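Local structure of response regulator (Caulobacter vibrioides, 3N0R) at residues P170-A173 / A174-E177. The protein probably controls the general stress response as a two-component regulator, its receiver domain governing a sigma-like domain that sequesters an anti-sigma factor. The protein carries 1 engineered substitution. Numbering follows the deposited sequence. Where two conformers were deposited one is given.
Sequences PVIA and ADIE
Val171 and Asp175 sit one helical turn apart and lean along the same flank of the helix, so that CG1 of Val171 comes alongside the carboxylate and lies 3.8 Å from OD2 of Asp175. The torsions of both residues bring this about: CG1 of Val171 is anti to its own nitrogen and reaches forward along the helix, while CG of Asp175, anti to its carbonyl carbon (chi1 -76°), folds back toward the preceding turn. That fold lays the flat face of the carboxylate over the carbonyl oxygen of Val171, with CG of Asp175 the closest of its atoms, 3.1 Å from O of Val171. OD1 and OD2 of Asp175 straddle O of Val171 at 3.3 and 3.4 Å, and neither bonds to it, since both are acceptors. It is the main-chain N-H of Asp175 that supplies the hydrogen bond, N to O of Val171 at 2.9 Å. Three further i to i+4 bonds flank it, Ala174 to Pro170, Ile176 to Ile172 and Glu177 to Ala173; at 163° at the hydrogen each is straighter than the 151° of the Asp175 bond. In the conformer given, Ile176 packs its CG2 branch against the backbone of the turn before, 3.3 Å from O of Ala173. Glu177 gives OE2 to a salt bridge with Arg181, a turn further on. These turns open helix 170-182, the crossover helix between parallel strands 162-166 and 186-191 of the receiver fold: Ala173 rests on Ile190, Ile176 on Ile165, and Glu177 on both strands, while Ile172 and Asp175 touch Phe262 in the loop after strand 257-259.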
loop_
_atom_site.group_PDB
_atom_site.type_symbol
_atom_site.label_atom_id
_atom_site.label_comp_id
_atom_site.label_asym_id
_atom_site.label_seq_id
_atom_site.Cartn_x
_atom_site.Cartn_y
_atom_site.Cartn_z
ATOM N N PRO A 170 9.879 -14.344 16.983
ATOM C CA PRO A 170 9.058 -13.921 18.125
ATOM C C PRO A 170 9.020 -12.415 18.394
ATOM O O PRO A 170 7.957 -11.914 18.753
ATOM C CB PRO A 170 9.675 -14.667 19.313
ATOM C CG PRO A 170 11.025 -15.060 18.866
ATOM C CD PRO A 170 10.964 -15.253 17.378
ATOM N N VAL A 171 10.135 -11.704 18.246
ATOM C CA VAL A 171 10.110 -10.262 18.487
ATOM C C VAL A 171 9.216 -9.576 17.458
ATOM O O VAL A 171 8.454 -8.666 17.789
ATOM C CB VAL A 171 11.522 -9.650 18.452
ATOM C CG1 VAL A 171 11.437 -8.125 18.462
ATOM C CG2 VAL A 171 12.341 -10.151 19.629
ATOM N N ILE A 172 9.311 -10.026 16.210
ATOM C CA ILE A 172 8.491 -9.494 15.135
ATOM C C ILE A 172 7.008 -9.781 15.379
ATOM O O ILE A 172 6.171 -8.903 15.210
ATOM C CB ILE A 172 8.934 -10.056 13.765
ATOM C CG1 ILE A 172 10.399 -9.695 13.476
ATOM C CG2 ILE A 172 8.014 -9.565 12.656
ATOM C CD1 ILE A 172 10.690 -8.209 13.479
ATOM N N ALA A 173 6.686 -11.008 15.778
ATOM C CA ALA A 173 5.302 -11.375 16.058
ATOM C C ALA A 173 4.732 -10.489 17.160
ATOM O O ALA A 173 3.607 -9.988 17.056
ATOM C CB ALA A 173 5.214 -12.844 16.459
ATOM N N ALA A 174 5.503 -10.296 18.222
ATOM C CA ALA A 174 5.057 -9.466 19.339
ATOM C C ALA A 174 4.911 -8.001 18.924
ATOM O O ALA A 174 3.975 -7.325 19.362
ATOM C CB ALA A 174 6.013 -9.594 20.506
ATOM N N ASP A 175 5.829 -7.514 18.089
ATOM C CA ASP A 175 5.778 -6.134 17.615
ATOM C C ASP A 175 4.504 -5.905 16.816
ATOM O O ASP A 175 3.827 -4.889 16.990
ATOM C CB ASP A 175 6.943 -5.811 16.677
ATOM C CG ASP A 175 8.268 -5.616 17.381
ATOM O OD1 ASP A 175 8.311 -5.461 18.619
ATOM O OD2 ASP A 175 9.291 -5.600 16.661
ATOM N N ILE A 176 4.188 -6.816 15.897
ATOM C CA ILE A 176 3.015 -6.602 15.069
ATOM C C ILE A 176 1.719 -6.760 15.877
ATOM O O ILE A 176 0.767 -6.024 15.651
ATOM C CB ILE A 176 3.042 -7.430 13.749
ATOM C CG1 ILE A 176 1.990 -6.909 12.763
ATOM C CG2 ILE A 176 2.832 -8.891 14.008
ATOM C CD1 ILE A 176 2.216 -5.481 12.302
ATOM N N GLU A 177 1.694 -7.682 16.839
ATOM C CA GLU A 177 0.534 -7.780 17.724
ATOM C C GLU A 177 0.299 -6.451 18.448
ATOM O O GLU A 177 -0.838 -5.988 18.581
ATOM C CB GLU A 177 0.702 -8.909 18.749
ATOM C CG GLU A 177 -0.460 -9.023 19.753
ATOM C CD GLU A 177 -0.283 -8.133 20.986
ATOM O OE1 GLU A 177 0.850 -7.676 21.258
ATOM O OE2 GLU A 177 -1.285 -7.878 21.691
#